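Local atomic coordinates of conserved protein (Methanosarcina mazei, PDB entry 2NR4), a protein that is of unknown biochemical function but binds flavin mononucleotide and belongs to a family of proteins related to FMN-binding barrels. Residues 167-172 / 182-187; 87-90 / 94-97; 191-194 / 200-203. All coordinates share one frame; numbering follows the deposited sequence.

Contact 1 (167-172 / 182-187); sequences TVHATR and LELIRH. With FMN (flavin mononucleotide), chain C.
Leu-184 lays one methyl on the imidazole of His-169: CD1 sits 3.9 Å from the ring centroid and only 9° off the ring normal, a CH-pi contact squarely over the face. The CB of Leu-184 also comes near the ring, at CD2. One residue on, Ile-185 fills the other half of the contact. With CG1 anti to its carbonyl carbon (chi1 -64°) and the chain extended beyond it, its CD1 reaches the opposite helix and lies 3.6 Å from the CA and 3.9 Å from the CB of Ala-170, while its CG1 leans against the CB of His-169. No hydrogen bond crosses between the two segments.

The helices run antiparallel, their axes 9.0 Å apart at a signed crossing angle of -160°, and Leu-211 and Ile-207 close over Ala-170. The other side of helix 158-176 looks to the flavin: Val-168 CG2 lies 3.7 Å from the C7M methyl of FMN, and Val-168 CG1 rests over the guanidinium of Arg-172. Thr-171 turns its hydroxyl back into its own helix, with OG1 donating to Val-168 O at 2.8 Å in the carbonyl plane.

Between these two segments, then, the contact is purely apolar and CH-pi on one face of helix 158-176, while the face turned from it supplies apolar contact to the dimethylbenzene end of the flavin.

Contact 2 (87-90 / 94-97); sequences FVRS and DLVP
The guanidinium of Arg-89 carries Leu-95 on one face: CD2 stands 3.5 Å above its plane, offset toward the rim, and comes within 3.6 Å of NH2. Asp-94 O approaches the same group at a slant. NH2 has its strongest partner in a salt bridge to Glu-99 OE1, and that carboxylate oxygen also accepts a bond from Val-96 N, joining the arginine to the backbone of 94-97.

A bend at chi3 (51°) turns the end of Arg-89 back over the leucine, so that CD2 touches both ends of the side chain, with CB at 3.9 Å. Ser-90 meets the same methyl from another direction, its N 4.0 Å from Leu-95 CD2 and its CB 4.4 Å from Leu-95 CG. The hydroxyl of Ser-90 bonds to Leu-86 O, within its own helix. Ala-44 of strand 43-51 touches both Leu-95 and Ser-90, and the FMN-binding residues Pro-46 and Thr-91 are close by.

Here the chain leaving helix 84-92 folds back on its last turns. An apolar methyl covers one face of a charged group whose NH2 is paired with Glu-99 OE1; it may keep some water from that face and so modestly favour the ion pair.

Contact 3 (191-194 / 200-203); sequences LASK and EKKA
Lys-201 stretches across the gap between two helices and lays its aliphatic chain along the carbonyls that end helix 179-195. Its torsions beyond CG are all close to fully extended, so the chain runs straight from its own helix to the next: CG passes 3.9 Å from Ala-192 O, and CE lies 3.2 Å from Ser-193 O. The amine goes by the same oxygen rather than bonding to it, with NZ 3.7 Å from Ser-193 O. Ser-193 points its CB away from the other helix, yet its OG, anti to the backbone N (chi1 -163°), stays 4.3 Å from the CE of Lys-201.

Ala-192 and Glu-200 face each other more directly. Both CB atoms are directed across the gap, 4.6 Å apart, and the small alanine permits the two backbones to approach to 6.0 Å between their CA atoms. From there the glutamate departs: its chain folds at chi2 (77°), carrying the carboxylate away from helix 179-195 so that OE1 accepts a hydrogen bond from Gly-197 N. That bond closes the first turn of helix 198-210 in the manner of the side-chain-to-N-cap half of a capping box. Pro-84 and Phe-160 pack against the same glutamate.

Lys-52 of the second subunit packs on Lys-201 and reaches Lys-194 O in a weak hydrogen bond, which puts this tight helical corner at the dimer interface.

Two electrostatic effects probably work here. The carboxylate of Glu-200 sits where the start of a helix would help to stabilise its negative charge, and the carbonyls finishing helix 179-195 offer negative potential to the amine of Lys-201, although no hydrogen bond joins the two segments.

In the fold
From the N terminus the chain first builds strands of the antiparallel barrel, then helix 84-92, where contact 2 closes a very short loop as the chain turns back toward strand 100-103. After the rest of the barrel come three consecutive helices. Contact 1 closes the hairpin between helices 158-176 and 179-195, and contact 3 the tighter corner between 179-195 and 198-210. All three loops follow in series; none nests or crosses, but contacts 1 and 3 share helix 179-195. Val-88, on helix 84-92, ties the two regions together, packing against Thr-167 of contact 1 and Ala-203 of contact 3, so the helical bundle leans on the barrel beside the flavin.

Contact 1 (167-172 / 182-187)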
loop_
_atom_site.group_PDB
_atom_site.type_symbol
_atom_site.label_atom_id
_atom_site.label_comp_id
_atom_site.label_asym_id
_atom_site.label_seq_id
_atom_site.Cartn_x
_atom_site.Cartn_y
_atom_site.Cartn_z
ATOM N N THR A 167 -10.900 7.374 5.038
ATOM C CA THR A 167 -10.718 7.754 6.451
ATOM C C THR A 167 -10.250 9.218 6.547
ATOM O O THR A 167 -10.759 9.974 7.364
ATOM C CB THR A 167 -9.752 6.817 7.234
ATOM O OG1 THR A 167 -8.414 6.936 6.707
ATOM C CG2 THR A 167 -10.190 5.377 7.087
ATOM N N VAL A 168 -9.362 9.648 5.653
ATOM C CA VAL A 168 -8.932 11.051 5.640
ATOM C C VAL A 168 -10.147 11.950 5.362
ATOM O O VAL A 168 -10.472 12.879 6.147
ATOM C CB VAL A 168 -7.766 11.285 4.639
ATOM C CG1 VAL A 168 -7.267 12.765 4.682
ATOM C CG2 VAL A 168 -6.620 10.389 4.999
ATOM N N HIS A 169 -10.865 11.662 4.291
ATOM C CA HIS A 169 -12.033 12.484 3.939
ATOM C C HIS A 169 -13.150 12.461 4.983
ATOM O O HIS A 169 -13.783 13.492 5.240
ATOM C CB HIS A 169 -12.516 12.150 2.530
ATOM C CG HIS A 169 -11.481 12.423 1.486
ATOM N ND1 HIS A 169 -10.777 13.610 1.428
ATOM C CD2 HIS A 169 -10.990 11.649 0.487
ATOM C CE1 HIS A 169 -9.925 13.565 0.423
ATOM N NE2 HIS A 169 -10.020 12.382 -0.154
ATOM N N ALA A 170 -13.389 11.308 5.598
ATOM C CA ALA A 170 -14.335 11.237 6.686
ATOM C C ALA A 170 -13.968 12.155 7.853
ATOM O O ALA A 170 -14.857 12.772 8.439
ATOM C CB ALA A 170 -14.541 9.770 7.160
ATOM N N THR A 171 -12.687 12.248 8.214
ATOM C CA THR A 171 -12.293 13.168 9.285
ATOM C C THR A 171 -12.500 14.625 8.878
ATOM O O THR A 171 -12.834 15.490 9.716
ATOM C CB THR A 171 -10.824 12.957 9.799
ATOM O OG1 THR A 171 -9.884 13.345 8.804
ATOM C CG2 THR A 171 -10.557 11.517 10.242
ATOM N N ARG A 172 -12.297 14.895 7.593
ATOM C CA ARG A 172 -12.527 16.226 7.047
ATOM C C ARG A 172 -13.999 16.587 6.980
ATOM O O ARG A 172 -14.355 17.756 7.216
ATOM C CB ARG A 172 -11.858 16.369 5.697
ATOM C CG ARG A 172 -10.393 16.579 5.891
ATOM C CD ARG A 172 -9.693 16.505 4.593
ATOM N NE ARG A 172 -8.264 16.638 4.796
ATOM C CZ ARG A 172 -7.369 16.412 3.845
ATOM N NH1 ARG A 172 -7.760 16.034 2.628
ATOM N NH2 ARG A 172 -6.089 16.564 4.121
ATOM N N LEU A 182 -18.517 13.632 1.397
ATOM C CA LEU A 182 -19.383 12.453 1.359
ATOM C C LEU A 182 -19.395 11.844 -0.021
ATOM O O LEU A 182 -19.498 10.635 -0.155
ATOM C CB LEU A 182 -20.814 12.772 1.779
ATOM C CG LEU A 182 -21.144 13.188 3.211
ATOM C CD1 LEU A 182 -22.653 13.004 3.392
ATOM C CD2 LEU A 182 -20.383 12.354 4.238
ATOM N N GLU A 183 -19.301 12.707 -1.033
ATOM C CA GLU A 183 -19.211 12.317 -2.430
ATOM C C GLU A 183 -17.886 11.593 -2.727
ATOM O O GLU A 183 -17.850 10.622 -3.502
ATOM C CB GLU A 183 -19.339 13.575 -3.299
ATOM C CG GLU A 183 -19.487 13.348 -4.794
ATOM C CD GLU A 183 -19.125 14.599 -5.605
ATOM O OE1 GLU A 183 -18.196 15.330 -5.180
ATOM O OE2 GLU A 183 -19.765 14.846 -6.661
ATOM N N LEU A 184 -16.796 12.087 -2.147
ATOM C CA LEU A 184 -15.517 11.401 -2.230
ATOM C C LEU A 184 -15.533 10.057 -1.498
ATOM O O LEU A 184 -14.986 9.082 -1.994
ATOM C CB LEU A 184 -14.386 12.285 -1.702
ATOM C CG LEU A 184 -13.762 13.218 -2.744
ATOM C CD1 LEU A 184 -12.883 14.274 -2.064
ATOM C CD2 LEU A 184 -12.957 12.419 -3.768
ATOM N N ILE A 185 -16.177 10.000 -0.340
ATOM C CA ILE A 185 -16.260 8.751 0.419
ATOM C C ILE A 185 -17.036 7.705 -0.380
ATOM O O ILE A 185 -16.676 6.540 -0.381
ATOM C CB ILE A 185 -16.842 8.969 1.833
ATOM C CG1 ILE A 185 -15.895 9.847 2.636
ATOM C CG2 ILE A 185 -17.125 7.645 2.584
ATOM C CD1 ILE A 185 -16.515 10.358 3.901
ATOM N N ARG A 186 -18.079 8.132 -1.092
ATOM C CA ARG A 186 -18.854 7.186 -1.909
ATOM C C ARG A 186 -18.031 6.597 -3.049
ATOM O O ARG A 186 -18.146 5.404 -3.342
ATOM C CB ARG A 186 -20.138 7.834 -2.464
ATOM C CG ARG A 186 -20.875 8.682 -1.478
ATOM C CD ARG A 186 -21.361 7.907 -0.272
ATOM N NE ARG A 186 -22.069 8.764 0.691
ATOM C CZ ARG A 186 -23.061 9.608 0.384
ATOM N NH1 ARG A 186 -23.455 9.765 -0.876
ATOM N NH2 ARG A 186 -23.642 10.324 1.345
ATOM N N HIS A 187 -17.207 7.427 -3.689
ATOM C CA HIS A 187 -16.294 6.982 -4.736
ATOM C C HIS A 187 -15.286 6.003 -4.153
ATOM O O HIS A 187 -15.016 4.954 -4.740
ATOM C CB HIS A 187 -15.587 8.182 -5.410
ATOM C CG HIS A 187 -14.335 7.822 -6.167
ATOM N ND1 HIS A 187 -14.357 7.242 -7.419
ATOM C CD2 HIS A 187 -13.027 7.973 -5.852
ATOM C CE1 HIS A 187 -13.120 7.031 -7.830
ATOM N NE2 HIS A 187 -12.292 7.468 -6.896
HETATM N N1 FMN C . -3.352 13.389 12.519
HETATM C C2 FMN C . -2.210 14.084 12.857
HETATM O O2 FMN C . -2.265 14.881 13.790
HETATM N N3 FMN C . -1.046 13.910 12.140
HETATM C C4 FMN C . -1.007 13.014 11.082
HETATM O O4 FMN C . 0.060 12.687 10.577
HETATM C C4A FMN C . -2.153 12.300 10.742
HETATM N N5 FMN C . -2.142 11.405 9.684
HETATM C C5A FMN C . -3.278 10.679 9.355
HETATM C C6 FMN C . -3.241 9.766 8.293
HETATM C C7 FMN C . -4.371 9.033 7.958
HETATM C C7M FMN C . -4.307 8.116 6.768
HETATM C C8 FMN C . -5.561 9.236 8.688
HETATM C C8M FMN C . -6.749 8.373 8.484
HETATM C C9 FMN C . -5.609 10.152 9.748
HETATM C C9A FMN C . -4.449 10.871 10.089
HETATM N N10 FMN C . -4.464 11.785 11.144
HETATM C C10 FMN C . -3.328 12.497 11.468
HETATM C "C1'" FMN C . -5.753 12.118 11.834
HETATM C "C2'" FMN C . -5.824 11.320 13.130
HETATM O "O2'" FMN C . -5.590 9.964 12.861
HETATM C "C3'" FMN C . -7.223 11.446 13.686
HETATM O "O3'" FMN C . -7.465 12.811 13.982
HETATM C "C4'" FMN C . -7.419 10.550 14.907
HETATM O "O4'" FMN C . -8.804 10.544 15.143
HETATM C "C5'" FMN C . -6.664 11.070 16.138
HETATM O "O5'" FMN C . -7.140 10.441 17.310
HETATM P P FMN C . -6.504 10.627 18.792
HETATM O O1P FMN C . -7.309 11.770 19.435
HETATM O O2P FMN C . -5.033 11.081 18.650
HETATM O O3P FMN C . -6.747 9.326 19.560
#

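Contact 2 (87-90 / 94-97)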
loop_
_atom_site.group_PDB
_atom_site.type_symbol
_atom_site.label_atom_id
_atom_site.label_comp_id
_atom_site.label_asym_id
_atom_site.label_seq_id
_atom_site.Cartn_x
_atom_site.Cartn_y
_atom_site.Cartn_z
ATOM N N PHE A 87 -6.969 0.340 11.148
ATOM C CA PHE A 87 -6.914 1.742 10.798
ATOM C C PHE A 87 -8.167 2.540 11.086
ATOM O O PHE A 87 -8.117 3.671 11.571
ATOM C CB PHE A 87 -6.580 1.931 9.289
ATOM C CG PHE A 87 -5.182 2.318 9.039
ATOM C CD1 PHE A 87 -4.807 3.652 9.082
ATOM C CD2 PHE A 87 -4.226 1.353 8.768
ATOM C CE1 PHE A 87 -3.513 4.010 8.856
ATOM C CE2 PHE A 87 -2.934 1.722 8.548
ATOM C CZ PHE A 87 -2.590 3.059 8.609
ATOM N N VAL A 88 -9.313 1.990 10.698
ATOM C CA VAL A 88 -10.539 2.729 10.816
ATOM C C VAL A 88 -10.932 2.741 12.292
ATOM O O VAL A 88 -11.322 3.764 12.800
ATOM C CB VAL A 88 -11.650 2.132 9.934
ATOM C CG1 VAL A 88 -12.991 2.789 10.217
ATOM C CG2 VAL A 88 -11.299 2.311 8.424
ATOM N N ARG A 89 -10.792 1.615 12.967
ATOM C CA ARG A 89 -11.112 1.572 14.409
ATOM C C ARG A 89 -10.249 2.546 15.199
ATOM O O ARG A 89 -10.752 3.234 16.091
ATOM C CB ARG A 89 -10.917 0.162 14.951
ATOM C CG ARG A 89 -11.988 -0.828 14.451
ATOM C CD ARG A 89 -11.934 -2.144 15.192
ATOM N NE ARG A 89 -11.944 -1.920 16.641
ATOM C CZ ARG A 89 -11.032 -2.371 17.499
ATOM N NH1 ARG A 89 -10.004 -3.122 17.099
ATOM N NH2 ARG A 89 -11.162 -2.058 18.794
ATOM N N SER A 90 -8.949 2.611 14.893
ATOM C CA SER A 90 -8.105 3.554 15.641
ATOM C C SER A 90 -8.420 5.010 15.294
ATOM O O SER A 90 -8.111 5.932 16.046
ATOM C CB SER A 90 -6.629 3.252 15.441
ATOM O OG SER A 90 -6.280 3.530 14.110
ATOM N N ASP A 94 -11.826 4.095 20.262
ATOM C CA ASP A 94 -10.760 3.855 21.209
ATOM C C ASP A 94 -10.456 2.358 21.140
ATOM O O ASP A 94 -11.347 1.522 21.334
ATOM C CB ASP A 94 -11.205 4.213 22.642
ATOM C CG ASP A 94 -11.723 5.648 22.779
ATOM O OD1 ASP A 94 -10.979 6.498 23.319
ATOM O OD2 ASP A 94 -12.881 5.924 22.388
ATOM N N LEU A 95 -9.212 2.002 20.863
ATOM C CA LEU A 95 -8.834 0.600 20.961
ATOM C C LEU A 95 -8.808 0.286 22.456
ATOM O O LEU A 95 -8.464 1.133 23.270
ATOM C CB LEU A 95 -7.473 0.333 20.337
ATOM C CG LEU A 95 -7.231 0.587 18.845
ATOM C CD1 LEU A 95 -5.979 -0.153 18.412
ATOM C CD2 LEU A 95 -8.389 0.150 17.975
ATOM N N VAL A 96 -9.210 -0.916 22.812
ATOM C CA VAL A 96 -9.258 -1.262 24.228
ATOM C C VAL A 96 -7.845 -1.606 24.733
ATOM O O VAL A 96 -6.977 -2.033 23.943
ATOM C CB VAL A 96 -10.352 -2.304 24.521
ATOM C CG1 VAL A 96 -11.726 -1.655 24.368
ATOM C CG2 VAL A 96 -10.249 -3.461 23.627
ATOM N N PRO A 97 -7.573 -1.353 26.029
ATOM C CA PRO A 97 -6.240 -1.659 26.539
ATOM C C PRO A 97 -5.731 -3.071 26.263
ATOM O O PRO A 97 -4.505 -3.238 26.185
ATOM C CB PRO A 97 -6.367 -1.373 28.067
ATOM C CG PRO A 97 -7.487 -0.339 28.127
ATOM C CD PRO A 97 -8.441 -0.756 27.075
#

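Contact 3 (191-194 / 200-203)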
loop_
_atom_site.group_PDB
_atom_site.type_symbol
_atom_site.label_atom_id
_atom_site.label_comp_id
_atom_site.label_asym_id
_atom_site.label_seq_id
_atom_site.Cartn_x
_atom_site.Cartn_y
_atom_site.Cartn_z
ATOM N N LEU A 191 -14.483 1.730 -4.897
ATOM C CA LEU A 191 -13.229 1.020 -5.124
ATOM C C LEU A 191 -12.955 -0.049 -4.097
ATOM O O LEU A 191 -12.357 -1.095 -4.399
ATOM C CB LEU A 191 -12.056 2.005 -5.161
ATOM C CG LEU A 191 -11.862 2.833 -6.435
ATOM C CD1 LEU A 191 -10.685 3.757 -6.190
ATOM C CD2 LEU A 191 -11.589 1.907 -7.651
ATOM N N ALA A 192 -13.370 0.200 -2.858
ATOM C CA ALA A 192 -13.165 -0.780 -1.826
ATOM C C ALA A 192 -13.978 -2.036 -2.132
ATOM O O ALA A 192 -13.533 -3.156 -1.872
ATOM C CB ALA A 192 -13.597 -0.194 -0.456
ATOM N N SER A 193 -15.192 -1.811 -2.639
ATOM C CA SER A 193 -16.073 -2.895 -3.025
ATOM C C SER A 193 -15.548 -3.693 -4.223
ATOM O O SER A 193 -15.707 -4.917 -4.255
ATOM C CB SER A 193 -17.458 -2.373 -3.370
ATOM O OG SER A 193 -18.333 -3.498 -3.331
ATOM N N LYS A 194 -14.980 -2.992 -5.213
ATOM C CA LYS A 194 -14.469 -3.641 -6.422
ATOM C C LYS A 194 -13.149 -4.313 -6.158
ATOM O O LYS A 194 -12.950 -5.471 -6.541
ATOM C CB LYS A 194 -14.322 -2.643 -7.569
ATOM C CG LYS A 194 -15.625 -1.983 -7.940
ATOM C CD LYS A 194 -15.438 -0.923 -9.035
ATOM C CE LYS A 194 -16.734 -0.755 -9.853
ATOM N NZ LYS A 194 -17.140 -2.083 -10.444
ATOM N N GLU A 200 -11.475 -4.893 3.822
ATOM C CA GLU A 200 -11.793 -3.560 3.305
ATOM C C GLU A 200 -13.275 -3.227 3.306
ATOM O O GLU A 200 -13.689 -2.098 3.620
ATOM C CB GLU A 200 -11.229 -3.355 1.897
ATOM C CG GLU A 200 -9.721 -3.197 1.871
ATOM C CD GLU A 200 -8.964 -4.487 2.025
ATOM O OE1 GLU A 200 -9.530 -5.559 1.693
ATOM O OE2 GLU A 200 -7.790 -4.428 2.487
ATOM N N LYS A 201 -14.087 -4.210 2.931
ATOM C CA LYS A 201 -15.517 -3.966 2.867
ATOM C C LYS A 201 -16.080 -3.741 4.273
ATOM O O LYS A 201 -16.906 -2.849 4.449
ATOM C CB LYS A 201 -16.235 -5.056 2.061
ATOM C CG LYS A 201 -15.825 -5.075 0.562
ATOM C CD LYS A 201 -16.452 -6.312 -0.145
ATOM C CE LYS A 201 -15.852 -6.561 -1.529
ATOM N NZ LYS A 201 -16.313 -7.879 -2.091
ATOM N N LYS A 202 -15.575 -4.481 5.256
ATOM C CA LYS A 202 -15.893 -4.260 6.680
ATOM C C LYS A 202 -15.416 -2.888 7.183
ATOM O O LYS A 202 -16.134 -2.199 7.920
ATOM C CB LYS A 202 -15.285 -5.360 7.573
ATOM C CG LYS A 202 -15.984 -6.713 7.547
ATOM C CD LYS A 202 -15.617 -7.559 8.798
ATOM C CE LYS A 202 -15.301 -9.025 8.400
ATOM N NZ LYS A 202 -16.306 -9.532 7.406
ATOM N N ALA A 203 -14.207 -2.486 6.763
ATOM C CA ALA A 203 -13.655 -1.173 7.124
ATOM C C ALA A 203 -14.515 -0.016 6.637
ATOM O O ALA A 203 -14.799 0.908 7.390
ATOM C CB ALA A 203 -12.209 -1.024 6.618
#